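Exo-beta-1,3-glucanase (Streptomyces sp. SirexAA-E, PDB 4PEY) hydrolyses laminarin and laminari-oligosaccharides from their non-reducing ends as a secreted exo-beta-1,3-glucanase of glycoside hydrolase family 55, yielding glucose and laminaribiose. Local coordinates at residues Arg43-Asn48 / Gly72-Ile77; Phe50-Tyr55 / Pro289-Val294; Leu283-Thr288 / Thr305-Leu310; Leu312-Pro317 / Gly336-Ala341. The protein carries 1 engineered substitution. All coordinates share one frame; numbering follows the deposited sequence.

Contact 1 (Arg43-Asn48 / Gly72-Ile77)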
loop_
_atom_site.group_PDB
_atom_site.type_symbol
_atom_site.label_atom_id
_atom_site.label_comp_id
_atom_site.label_asym_id
_atom_site.label_seq_id
_atom_site.Cartn_x
_atom_site.Cartn_y
_atom_site.Cartn_z
ATOM N N ARG A 43 7.604 -14.886 17.255
ATOM C CA ARG A 43 6.989 -14.953 18.586
ATOM C C ARG A 43 6.831 -13.556 19.180
ATOM O O ARG A 43 5.805 -13.245 19.787
ATOM C CB ARG A 43 7.809 -15.837 19.536
ATOM C CG ARG A 43 7.695 -17.336 19.257
ATOM C CD ARG A 43 8.195 -18.184 20.435
ATOM N NE ARG A 43 9.588 -17.904 20.784
ATOM C CZ ARG A 43 10.640 -18.490 20.215
ATOM N NH1 ARG A 43 11.869 -18.171 20.603
ATOM N NH2 ARG A 43 10.466 -19.395 19.258
ATOM N N LYS A 44 7.839 -12.709 18.979
ATOM C CA LYS A 44 7.788 -11.340 19.478
ATOM C C LYS A 44 6.827 -10.455 18.687
ATOM O O LYS A 44 6.220 -9.547 19.256
ATOM C CB LYS A 44 9.187 -10.713 19.464
ATOM C CG LYS A 44 10.124 -11.288 20.509
ATOM C CD LYS A 44 11.480 -10.598 20.485
ATOM C CE LYS A 44 12.208 -10.823 19.167
ATOM N NZ LYS A 44 13.610 -10.303 19.213
ATOM N N GLN A 45 6.679 -10.720 17.387
ATOM C CA GLN A 45 5.944 -9.807 16.503
ATOM C C GLN A 45 4.532 -10.256 16.141
ATOM O O GLN A 45 3.749 -9.462 15.618
ATOM C CB GLN A 45 6.728 -9.579 15.207
ATOM C CG GLN A 45 8.010 -8.786 15.415
ATOM C CD GLN A 45 7.756 -7.504 16.187
ATOM O OE1 GLN A 45 8.064 -7.400 17.378
ATOM N NE2 GLN A 45 7.165 -6.530 15.523
ATOM N N GLU A 46 4.213 -11.519 16.424
ATOM C CA GLU A 46 2.932 -12.108 16.034
ATOM C C GLU A 46 1.711 -11.245 16.380
ATOM O O GLU A 46 0.864 -10.986 15.521
ATOM C CB GLU A 46 2.774 -13.488 16.685
ATOM C CG GLU A 46 1.458 -14.170 16.359
ATOM C CD GLU A 46 1.364 -15.558 16.954
ATOM O OE1 GLU A 46 2.117 -15.864 17.900
ATOM O OE2 GLU A 46 0.530 -16.349 16.480
ATOM N N SER A 47 1.613 -10.797 17.625
ATOM C CA SER A 47 0.462 -9.991 18.019
ATOM C C SER A 47 0.876 -8.573 18.400
ATOM O O SER A 47 0.127 -7.856 19.066
ATOM C CB SER A 47 -0.288 -10.651 19.179
ATOM O OG SER A 47 0.560 -10.829 20.297
ATOM N N ASN A 48 2.067 -8.171 17.965
ATOM C CA ASN A 48 2.609 -6.853 18.315
ATOM C C ASN A 48 2.092 -5.769 17.370
ATOM O O ASN A 48 2.864 -5.150 16.638
ATOM C CB ASN A 48 4.142 -6.910 18.293
ATOM C CG ASN A 48 4.789 -5.782 19.071
ATOM O OD1 ASN A 48 4.110 -4.936 19.660
ATOM N ND2 ASN A 48 6.117 -5.773 19.087
ATOM N N GLY A 72 5.176 -11.864 11.193
ATOM C CA GLY A 72 4.325 -11.079 12.073
ATOM C C GLY A 72 4.290 -9.606 11.712
ATOM O O GLY A 72 4.667 -9.230 10.601
ATOM N N PHE A 73 3.834 -8.771 12.643
ATOM C CA PHE A 73 3.789 -7.329 12.421
ATOM C C PHE A 73 5.186 -6.745 12.214
ATOM O O PHE A 73 6.161 -7.245 12.775
ATOM C CB PHE A 73 3.116 -6.617 13.600
ATOM C CG PHE A 73 1.621 -6.785 13.641
ATOM C CD1 PHE A 73 1.038 -7.806 14.384
ATOM C CD2 PHE A 73 0.798 -5.930 12.909
ATOM C CE1 PHE A 73 -0.343 -7.958 14.414
ATOM C CE2 PHE A 73 -0.578 -6.074 12.933
ATOM C CZ PHE A 73 -1.153 -7.091 13.685
ATOM N N TYR A 74 5.254 -5.688 11.405
ATOM C CA TYR A 74 6.474 -4.897 11.190
ATOM C C TYR A 74 7.684 -5.762 10.868
ATOM O O TYR A 74 8.796 -5.507 11.334
ATOM C CB TYR A 74 6.778 -4.023 12.411
ATOM C CG TYR A 74 5.613 -3.187 12.881
ATOM C CD1 TYR A 74 5.169 -2.086 12.147
ATOM C CD2 TYR A 74 4.949 -3.498 14.061
ATOM C CE1 TYR A 74 4.096 -1.314 12.588
ATOM C CE2 TYR A 74 3.875 -2.743 14.504
ATOM C CZ TYR A 74 3.456 -1.651 13.767
ATOM O OH TYR A 74 2.388 -0.915 14.228
ATOM N N THR A 75 7.456 -6.769 10.036
ATOM C CA THR A 75 8.512 -7.654 9.588
ATOM C C THR A 75 8.513 -7.673 8.063
ATOM O O THR A 75 7.487 -7.963 7.451
ATOM C CB THR A 75 8.321 -9.085 10.146
ATOM O OG1 THR A 75 8.287 -9.036 11.581
ATOM C CG2 THR A 75 9.454 -9.975 9.720
ATOM N N SER A 76 9.651 -7.333 7.455
ATOM C CA SER A 76 9.831 -7.522 6.021
ATOM C C SER A 76 10.706 -8.743 5.797
ATOM O O SER A 76 11.597 -9.034 6.602
ATOM C CB SER A 76 10.470 -6.293 5.359
ATOM O OG SER A 76 11.748 -6.011 5.906
ATOM N N ILE A 77 10.453 -9.465 4.711
ATOM C CA ILE A 77 11.340 -10.565 4.343
ATOM C C ILE A 77 11.635 -10.459 2.857
ATOM O O ILE A 77 10.752 -10.144 2.060
ATOM C CB ILE A 77 10.738 -11.952 4.709
ATOM C CG1 ILE A 77 11.752 -13.068 4.442
ATOM C CG2 ILE A 77 9.416 -12.205 3.985
ATOM C CD1 ILE A 77 11.369 -14.384 5.090
#

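Contact 2 (Phe50-Tyr55 / Pro289-Val294)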
loop_
_atom_site.group_PDB
_atom_site.type_symbol
_atom_site.label_atom_id
_atom_site.label_comp_id
_atom_site.label_asym_id
_atom_site.label_seq_id
_atom_site.Cartn_x
_atom_site.Cartn_y
_atom_site.Cartn_z
ATOM N N PHE A 50 0.863 -2.735 17.594
ATOM C CA PHE A 50 1.193 -1.315 17.710
ATOM C C PHE A 50 2.528 -1.024 18.403
ATOM O O PHE A 50 2.789 0.115 18.789
ATOM C CB PHE A 50 0.064 -0.580 18.445
ATOM C CG PHE A 50 -1.245 -0.591 17.705
ATOM C CD1 PHE A 50 -1.390 0.119 16.514
ATOM C CD2 PHE A 50 -2.337 -1.302 18.197
ATOM C CE1 PHE A 50 -2.594 0.120 15.829
ATOM C CE2 PHE A 50 -3.548 -1.307 17.509
ATOM C CZ PHE A 50 -3.678 -0.596 16.330
ATOM N N GLY A 51 3.378 -2.036 18.536
ATOM C CA GLY A 51 4.661 -1.848 19.183
ATOM C C GLY A 51 5.637 -1.086 18.308
ATOM O O GLY A 51 5.359 -0.820 17.135
ATOM N N THR A 52 6.795 -0.752 18.873
ATOM C CA THR A 52 7.794 0.029 18.154
ATOM C C THR A 52 8.945 -0.818 17.610
ATOM O O THR A 52 9.835 -0.294 16.936
ATOM C CB THR A 52 8.370 1.146 19.044
ATOM O OG1 THR A 52 8.831 0.590 20.282
ATOM C CG2 THR A 52 7.302 2.208 19.332
ATOM N N ASP A 53 8.925 -2.124 17.863
ATOM C CA ASP A 53 9.971 -2.977 17.312
ATOM C C ASP A 53 9.772 -3.147 15.799
ATOM O O ASP A 53 8.645 -3.114 15.299
ATOM C CB ASP A 53 10.005 -4.333 18.026
ATOM C CG ASP A 53 10.650 -4.248 19.417
ATOM O OD1 ASP A 53 11.327 -3.242 19.721
ATOM O OD2 ASP A 53 10.503 -5.201 20.201
ATOM N N ARG A 54 10.886 -3.299 15.081
ATOM C CA ARG A 54 10.915 -3.368 13.618
ATOM C C ARG A 54 11.990 -4.349 13.170
ATOM O O ARG A 54 13.096 -4.322 13.707
ATOM C CB ARG A 54 11.216 -1.991 13.007
ATOM C CG ARG A 54 10.211 -0.892 13.330
ATOM C CD ARG A 54 8.893 -1.167 12.636
ATOM N NE ARG A 54 7.961 -0.041 12.717
ATOM C CZ ARG A 54 7.096 0.162 13.710
ATOM N NH1 ARG A 54 7.054 -0.667 14.748
ATOM N NH2 ARG A 54 6.280 1.209 13.677
ATOM N N TYR A 55 11.696 -5.174 12.164
ATOM C CA TYR A 55 12.656 -6.179 11.702
ATOM C C TYR A 55 12.661 -6.341 10.201
ATOM O O TYR A 55 11.588 -6.426 9.583
ATOM C CB TYR A 55 12.357 -7.553 12.311
ATOM C CG TYR A 55 12.426 -7.618 13.808
ATOM C CD1 TYR A 55 11.302 -7.358 14.581
ATOM C CD2 TYR A 55 13.605 -7.962 14.450
ATOM C CE1 TYR A 55 11.354 -7.423 15.949
ATOM C CE2 TYR A 55 13.666 -8.033 15.824
ATOM C CZ TYR A 55 12.538 -7.764 16.566
ATOM O OH TYR A 55 12.592 -7.834 17.938
ATOM N N PRO A 289 15.395 -0.573 9.771
ATOM C CA PRO A 289 14.149 -0.728 10.535
ATOM C C PRO A 289 14.205 -0.042 11.889
ATOM O O PRO A 289 15.101 -0.299 12.692
ATOM C CB PRO A 289 14.018 -2.249 10.704
ATOM C CG PRO A 289 14.920 -2.836 9.634
ATOM C CD PRO A 289 16.050 -1.868 9.527
ATOM N N GLY A 290 13.245 0.840 12.127
ATOM C CA GLY A 290 13.165 1.546 13.386
ATOM C C GLY A 290 12.099 2.609 13.303
ATOM O O GLY A 290 11.393 2.709 12.302
ATOM N N VAL A 291 11.990 3.397 14.362
ATOM C CA VAL A 291 11.027 4.477 14.430
ATOM C C VAL A 291 11.784 5.782 14.592
ATOM O O VAL A 291 12.563 5.950 15.546
ATOM C CB VAL A 291 10.031 4.275 15.590
ATOM C CG1 VAL A 291 9.078 5.460 15.697
ATOM C CG2 VAL A 291 9.251 2.980 15.400
ATOM N N TYR A 292 11.541 6.702 13.665
ATOM C CA TYR A 292 12.292 7.950 13.565
ATOM C C TYR A 292 11.417 9.178 13.799
ATOM O O TYR A 292 10.597 9.512 12.957
ATOM C CB TYR A 292 12.951 8.048 12.181
ATOM C CG TYR A 292 13.827 6.868 11.870
ATOM C CD1 TYR A 292 13.324 5.745 11.212
ATOM C CD2 TYR A 292 15.154 6.860 12.261
ATOM C CE1 TYR A 292 14.136 4.649 10.945
ATOM C CE2 TYR A 292 15.966 5.780 11.999
ATOM C CZ TYR A 292 15.456 4.678 11.339
ATOM O OH TYR A 292 16.288 3.612 11.090
ATOM N N HIS A 293 11.598 9.849 14.933
ATOM C CA HIS A 293 10.936 11.132 15.163
ATOM C C HIS A 293 11.707 12.234 14.449
ATOM O O HIS A 293 12.937 12.272 14.508
ATOM C CB HIS A 293 10.840 11.452 16.661
ATOM C CG HIS A 293 9.843 10.615 17.395
ATOM N ND1 HIS A 293 8.577 11.066 17.711
ATOM C CD2 HIS A 293 9.915 9.344 17.860
ATOM C CE1 HIS A 293 7.915 10.111 18.341
ATOM N NE2 HIS A 293 8.708 9.057 18.448
ATOM N N VAL A 294 10.994 13.131 13.778
ATOM C CA VAL A 294 11.637 14.276 13.142
ATOM C C VAL A 294 10.988 15.582 13.624
ATOM O O VAL A 294 9.772 15.655 13.797
ATOM C CB VAL A 294 11.578 14.181 11.589
ATOM C CG1 VAL A 294 12.391 12.996 11.097
ATOM C CG2 VAL A 294 10.140 14.096 11.080
#

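Contact 3 (Leu283-Thr288 / Thr305-Leu310)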
loop_
_atom_site.group_PDB
_atom_site.type_symbol
_atom_site.label_atom_id
_atom_site.label_comp_id
_atom_site.label_asym_id
_atom_site.label_seq_id
_atom_site.Cartn_x
_atom_site.Cartn_y
_atom_site.Cartn_z
ATOM N N LEU A 283 23.485 12.111 -1.590
ATOM C CA LEU A 283 23.221 10.736 -1.157
ATOM C C LEU A 283 21.748 10.371 -1.258
ATOM O O LEU A 283 20.867 11.220 -1.088
ATOM C CB LEU A 283 23.695 10.523 0.281
ATOM C CG LEU A 283 25.202 10.677 0.503
ATOM C CD1 LEU A 283 25.515 10.594 1.984
ATOM C CD2 LEU A 283 25.994 9.631 -0.278
ATOM N N HIS A 284 21.493 9.099 -1.536
ATOM C CA HIS A 284 20.158 8.540 -1.404
ATOM C C HIS A 284 19.920 8.186 0.060
ATOM O O HIS A 284 20.808 8.370 0.896
ATOM C CB HIS A 284 20.011 7.320 -2.309
ATOM C CG HIS A 284 20.298 7.612 -3.751
ATOM N ND1 HIS A 284 19.324 8.040 -4.628
ATOM C CD2 HIS A 284 21.451 7.568 -4.458
ATOM C CE1 HIS A 284 19.862 8.228 -5.819
ATOM N NE2 HIS A 284 21.153 7.955 -5.743
ATOM N N LEU A 285 18.720 7.702 0.373
ATOM C CA LEU A 285 18.355 7.382 1.755
ATOM C C LEU A 285 17.946 5.924 1.892
ATOM O O LEU A 285 17.078 5.454 1.163
ATOM C CB LEU A 285 17.206 8.278 2.235
ATOM C CG LEU A 285 17.507 9.782 2.277
ATOM C CD1 LEU A 285 16.253 10.565 2.637
ATOM C CD2 LEU A 285 18.631 10.097 3.262
ATOM N N LEU A 286 18.576 5.217 2.827
ATOM C CA LEU A 286 18.169 3.865 3.200
ATOM C C LEU A 286 17.771 3.863 4.664
ATOM O O LEU A 286 18.640 3.976 5.535
ATOM C CB LEU A 286 19.299 2.856 2.957
ATOM C CG LEU A 286 18.932 1.390 3.215
ATOM C CD1 LEU A 286 17.948 0.895 2.162
ATOM C CD2 LEU A 286 20.181 0.514 3.251
ATOM N N PHE A 287 16.468 3.757 4.939
ATOM C CA PHE A 287 15.991 3.748 6.316
ATOM C C PHE A 287 16.023 2.328 6.869
ATOM O O PHE A 287 15.234 1.469 6.467
ATOM C CB PHE A 287 14.567 4.325 6.428
ATOM C CG PHE A 287 14.479 5.799 6.146
ATOM C CD1 PHE A 287 14.401 6.265 4.843
ATOM C CD2 PHE A 287 14.463 6.721 7.187
ATOM C CE1 PHE A 287 14.311 7.626 4.582
ATOM C CE2 PHE A 287 14.380 8.076 6.927
ATOM C CZ PHE A 287 14.301 8.528 5.628
ATOM N N THR A 288 16.934 2.077 7.799
ATOM C CA THR A 288 16.990 0.776 8.451
ATOM C C THR A 288 15.774 0.659 9.384
ATOM O O THR A 288 15.166 1.675 9.738
ATOM C CB THR A 288 18.317 0.595 9.222
ATOM O OG1 THR A 288 18.411 1.557 10.280
ATOM C CG2 THR A 288 19.499 0.771 8.280
ATOM N N THR A 305 16.302 10.876 -6.448
ATOM C CA THR A 305 16.629 10.393 -5.111
ATOM C C THR A 305 15.764 9.196 -4.745
ATOM O O THR A 305 14.534 9.260 -4.850
ATOM C CB THR A 305 16.430 11.480 -4.034
ATOM O OG1 THR A 305 17.213 12.634 -4.349
ATOM C CG2 THR A 305 16.850 10.968 -2.667
ATOM N N VAL A 306 16.415 8.115 -4.319
ATOM C CA VAL A 306 15.731 6.953 -3.768
ATOM C C VAL A 306 15.652 7.084 -2.249
ATOM O O VAL A 306 16.659 7.350 -1.593
ATOM C CB VAL A 306 16.462 5.636 -4.134
ATOM C CG1 VAL A 306 15.785 4.429 -3.479
ATOM C CG2 VAL A 306 16.513 5.454 -5.644
ATOM N N ALA A 307 14.456 6.900 -1.693
ATOM C CA ALA A 307 14.279 6.868 -0.253
ATOM C C ALA A 307 13.594 5.550 0.060
ATOM O O ALA A 307 12.379 5.413 -0.105
ATOM C CB ALA A 307 13.455 8.053 0.235
ATOM N N LEU A 308 14.399 4.578 0.484
ATOM C CA LEU A 308 13.970 3.188 0.597
ATOM C C LEU A 308 13.970 2.733 2.041
ATOM O O LEU A 308 14.997 2.835 2.714
ATOM C CB LEU A 308 14.897 2.287 -0.233
ATOM C CG LEU A 308 14.672 0.768 -0.197
ATOM C CD1 LEU A 308 13.274 0.398 -0.702
ATOM C CD2 LEU A 308 15.768 0.047 -0.999
ATOM N N GLY A 309 12.832 2.229 2.518
ATOM C CA GLY A 309 12.743 1.725 3.875
ATOM C C GLY A 309 12.808 0.208 3.954
ATOM O O GLY A 309 12.327 -0.496 3.061
ATOM N N LEU A 310 13.412 -0.284 5.032
ATOM C CA LEU A 310 13.453 -1.704 5.360
ATOM C C LEU A 310 12.647 -1.954 6.629
ATOM O O LEU A 310 12.578 -1.088 7.494
ATOM C CB LEU A 310 14.900 -2.175 5.567
ATOM C CG LEU A 310 15.911 -1.860 4.465
ATOM C CD1 LEU A 310 17.322 -2.288 4.875
ATOM C CD2 LEU A 310 15.493 -2.534 3.168
#

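Contact 4 (Leu312-Pro317 / Gly336-Ala341)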
loop_
_atom_site.group_PDB
_atom_site.type_symbol
_atom_site.label_atom_id
_atom_site.label_comp_id
_atom_site.label_asym_id
_atom_site.label_seq_id
_atom_site.Cartn_x
_atom_site.Cartn_y
_atom_site.Cartn_z
ATOM N N LEU A 312 9.598 -1.995 7.632
ATOM C CA LEU A 312 8.513 -1.071 7.994
ATOM C C LEU A 312 9.043 0.113 8.816
ATOM O O LEU A 312 8.405 0.578 9.770
ATOM C CB LEU A 312 7.390 -1.813 8.744
ATOM C CG LEU A 312 6.313 -2.447 7.850
ATOM C CD1 LEU A 312 5.505 -1.364 7.136
ATOM C CD2 LEU A 312 6.890 -3.456 6.840
ATOM N N ALA A 313 10.211 0.601 8.414
ATOM C CA ALA A 313 10.776 1.836 8.944
ATOM C C ALA A 313 9.703 2.919 9.002
ATOM O O ALA A 313 8.960 3.126 8.043
ATOM C CB ALA A 313 11.957 2.295 8.089
ATOM N N THR A 314 9.633 3.601 10.137
ATOM C CA THR A 314 8.521 4.480 10.439
ATOM C C THR A 314 9.002 5.877 10.778
ATOM O O THR A 314 9.962 6.035 11.530
ATOM C CB THR A 314 7.697 3.906 11.615
ATOM O OG1 THR A 314 7.134 2.653 11.217
ATOM C CG2 THR A 314 6.573 4.855 12.049
ATOM N N ILE A 315 8.324 6.882 10.224
ATOM C CA ILE A 315 8.634 8.274 10.506
ATOM C C ILE A 315 7.482 8.920 11.266
ATOM O O ILE A 315 6.337 8.865 10.816
ATOM C CB ILE A 315 8.897 9.069 9.217
ATOM C CG1 ILE A 315 10.060 8.443 8.444
ATOM C CG2 ILE A 315 9.184 10.531 9.543
ATOM C CD1 ILE A 315 10.126 8.858 7.001
ATOM N N ILE A 316 7.783 9.516 12.421
ATOM C CA ILE A 316 6.783 10.255 13.181
ATOM C C ILE A 316 7.156 11.731 13.189
ATOM O O ILE A 316 8.210 12.104 13.712
ATOM C CB ILE A 316 6.662 9.765 14.639
ATOM C CG1 ILE A 316 6.166 8.313 14.686
ATOM C CG2 ILE A 316 5.728 10.684 15.445
ATOM C CD1 ILE A 316 6.275 7.697 16.083
ATOM N N PRO A 317 6.301 12.579 12.603
ATOM C CA PRO A 317 6.565 14.019 12.649
ATOM C C PRO A 317 6.125 14.612 13.990
ATOM O O PRO A 317 4.959 14.489 14.384
ATOM C CB PRO A 317 5.732 14.563 11.485
ATOM C CG PRO A 317 4.548 13.614 11.419
ATOM C CD PRO A 317 5.067 12.255 11.866
ATOM N N GLY A 336 8.422 1.906 0.840
ATOM C CA GLY A 336 8.493 1.062 2.022
ATOM C C GLY A 336 8.609 1.793 3.339
ATOM O O GLY A 336 9.374 1.378 4.208
ATOM N N LEU A 337 7.851 2.876 3.487
ATOM C CA LEU A 337 7.853 3.664 4.717
ATOM C C LEU A 337 6.459 3.790 5.304
ATOM O O LEU A 337 5.490 3.945 4.563
ATOM C CB LEU A 337 8.405 5.068 4.453
ATOM C CG LEU A 337 9.868 5.137 4.015
ATOM C CD1 LEU A 337 10.202 6.528 3.481
ATOM C CD2 LEU A 337 10.776 4.789 5.192
ATOM N N LEU A 338 6.377 3.756 6.635
ATOM C CA LEU A 338 5.147 4.086 7.345
ATOM C C LEU A 338 5.291 5.472 7.952
ATOM O O LEU A 338 6.244 5.728 8.683
ATOM C CB LEU A 338 4.848 3.051 8.438
ATOM C CG LEU A 338 3.738 3.350 9.456
ATOM C CD1 LEU A 338 2.370 3.518 8.794
ATOM C CD2 LEU A 338 3.681 2.248 10.503
ATOM N N VAL A 339 4.358 6.368 7.641
ATOM C CA VAL A 339 4.319 7.681 8.274
ATOM C C VAL A 339 3.224 7.642 9.324
ATOM O O VAL A 339 2.077 7.361 9.011
ATOM C CB VAL A 339 4.062 8.816 7.257
ATOM C CG1 VAL A 339 3.952 10.167 7.974
ATOM C CG2 VAL A 339 5.187 8.853 6.231
ATOM N N ASP A 340 3.602 7.905 10.571
ATOM C CA ASP A 340 2.750 7.700 11.737
ATOM C C ASP A 340 2.526 9.049 12.420
ATOM O O ASP A 340 3.474 9.636 12.942
ATOM C CB ASP A 340 3.437 6.690 12.673
ATOM C CG ASP A 340 2.535 6.155 13.771
ATOM O OD1 ASP A 340 1.294 6.217 13.648
ATOM O OD2 ASP A 340 3.095 5.633 14.762
ATOM N N ALA A 341 1.293 9.556 12.398
ATOM C CA ALA A 341 1.003 10.891 12.932
ATOM C C ALA A 341 1.349 11.025 14.413
ATOM O O ALA A 341 1.154 10.093 15.205
ATOM C CB ALA A 341 -0.464 11.254 12.706
HETATM O O HOH W 1 9.814 -1.303 4.796
#

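Contact 1 (Arg43-Asn48 / Gly72-Ile77)
Two aromatic rings of the turn 72-75, Phe73 and Tyr74, are rimmed by backbone and amide groups of 43-48. Near the plane of the Phe73 ring, at its edge, sit the carbonyl oxygens of Gln45 and Glu46; Glu46 O is 3.4 Å from CD1 of Phe73. Tyr74 has Asn48 O at its edge, 3.4 Å from CE2 of Tyr74, with NE2 of Gln45 near the ring plane as well. Further partners of the Phe73 ring come from elsewhere in the chain: Arg110 makes a cation-pi contact with it, and Trp99 meets it edge to face.

Gln45 joins the two segments. Its chain bends at CG (chi2 -51°), which brings CD round towards the turn, and NE2 donates to Phe73 O at 3.0 Å. That oxygen lies almost in the amide plane of Gln45, while NE2 stands well above the carbonyl plane of Phe73. At the other end of the amide, OE1 accepts from ND2 of Asn48 at 3.1 Å. The backbone carbonyl of Gln45 is shared too: Phe73 N, at 3.1 Å from Gln45 O, and Asn48 N approach it from opposite faces. An alanine at Gln45 would probably leave Phe73 O without its amide donor and Asn48 ND2 without its acceptor, freeing the Asn48 amide to turn.

One glutamine, bonding through both its side-chain amide and its backbone carbonyl, thus joins the C-terminal part of helix 34-45 and the loop after it to the type II turn that leads into strand 75-79.

Contact 2 (Phe50-Tyr55 / Pro289-Val294)
Arg54 and Val291 meet at the seam between the two beta-helix domains of this family 55 enzyme: 50-55 leads into strand 55-59 of the first domain, while 289-294 carries strand 291-294 of the second. The touching parts run in nearly opposite directions, and no hydrogen bond links them directly, so the contact between the two segments is one of packing.

Arg54 does most of the work. Its aliphatic root lies against the turn before the strand, with CB 3.6 Å from Pro289 CB and equally close to Gly290 N. The chain then bends (chi2 -69°, setting CD), and the guanidinium ends beneath Val291, whose CG2 sits 3.8 Å above the plane, over its centre. On the opposite face lies the Tyr74 ring in a cation-pi contact, which makes the flat group a filling between a methyl and an aromatic.

Its N-H groups are spent around the rim. NE bonds to Leu312 O and NH2 to Thr314 OG1, both in the second domain, so the one side chain bonds to both domains. NH1 turns back to its own loop and donates to Asp53 O at 3.0 Å and to Gly51 O at 2.9 Å, both oxygens lying in the guanidinium plane. This double grip on NH1 helps fix the rotation of the group. Beyond it, Thr52 gives the last touch: its carbonyl O is 3.7 Å from Val291 CG2.

Contact 3 (Leu283-Thr288 / Thr305-Leu310)
Leu285 and Ala307, Leu286 and Leu308, and Phe287 and Gly309 face one another on successive coils of a parallel beta-helix, where strands 284-287 and 306-309 run only 6° apart. The backbones are closely knit: four N-H...O bonds pass to and fro, from Leu285 N to Val306 O (2.9 Å) through to Leu310 N on Phe287 O (2.9 Å).

The His284 side chain extends this pattern by one bond. Val306 N points at ND1 of His284, 2.9 Å away, almost straight and in the ring plane, so ND1 is probably unprotonated. An alanine at His284 would be likely to leave the Val306 N-H without its acceptor and open a gap beside Thr305.

Packing is loosest at the start: Leu283 is partly exposed and its side chain turns away from the other strand. On the Leu285 face, the CB atoms of Leu285 and Ala307 are 4.3 Å apart, and helix 272-280 packs on Leu285 through Ile275 and Val279. Leu286 and Leu308 lie tighter, side by side and pointing the same way; Leu286 CD1 reaches Leu308 CD2 at 3.9 Å and Leu310 CG at 4.1 Å.

Contact 4 (Leu312-Pro317 / Gly336-Ala341)
Thr314 pairs with Leu338, and Ile315 with Val339, where two neighbouring coils of the second beta-helix run parallel, their strands crossing at -24°. Three backbone bonds satisfy the groups that face each other. Leu338 N donates to Ala313 O at 3.0 Å, Leu338 O accepts from Ile315 N at 2.8 Å, and Asp340 N donates a hydrogen bond to Ile315 O at 2.9 Å. The opposite edge of 312-317 is bonded to strand 291-294, so the strand is held on both sides.

At the entry corner a water takes over: it accepts from Leu312 N at 2.9 Å and donates to Gly336 O at 2.8 Å, bridging the two backbones where no direct bond forms between Leu312 N and Gly336 O. Thr314 OG1 donates back to Leu312 O at 2.8 Å. With OG1 beside its backbone N (chi1 -63°), the hydroxyl also rests against Leu338, 3.5 Å from CD2, as the two side chains lie alongside each other. Arg54 is the second partner of both oxygens.

The buried carboxylate of Asp340 is answered from the next coil, where Arg374 forms a salt bridge to OD1. CB of Asp340 packs on Thr314 CG2 and Ile316 CG1. The next bond in the series cannot form, because Pro317 has no N-H to offer: its CD takes that place, 3.2 Å from Asp340 O.

In the fold
Along the chain contacts 1 and 2 interleave (43-48, 50-55, 72-77, then 289-294), contacts 2 and 3 alternate likewise, and contact 4 comes last. Contacts 2 and 4 have centres about 8 Å apart and share a sheet, in which strands 291-294 and 314-317 are neighbours. Contact 3, about 13 Å from contact 4 centre to centre, belongs to the same coils: 284-287 runs on into 291-294, and 306-309 into 314-317. Contact 1 lies about 12 Å from contact 2, centre to centre, joined to it through Tyr55 and Arg54. Contact 2 joins the two beta-helix domains, while contact 1 lies within the first and contacts 3 and 4 within the second; Leu338 of contact 4 comes about 7 Å from substrate-binding Trp402, side chain to side chain.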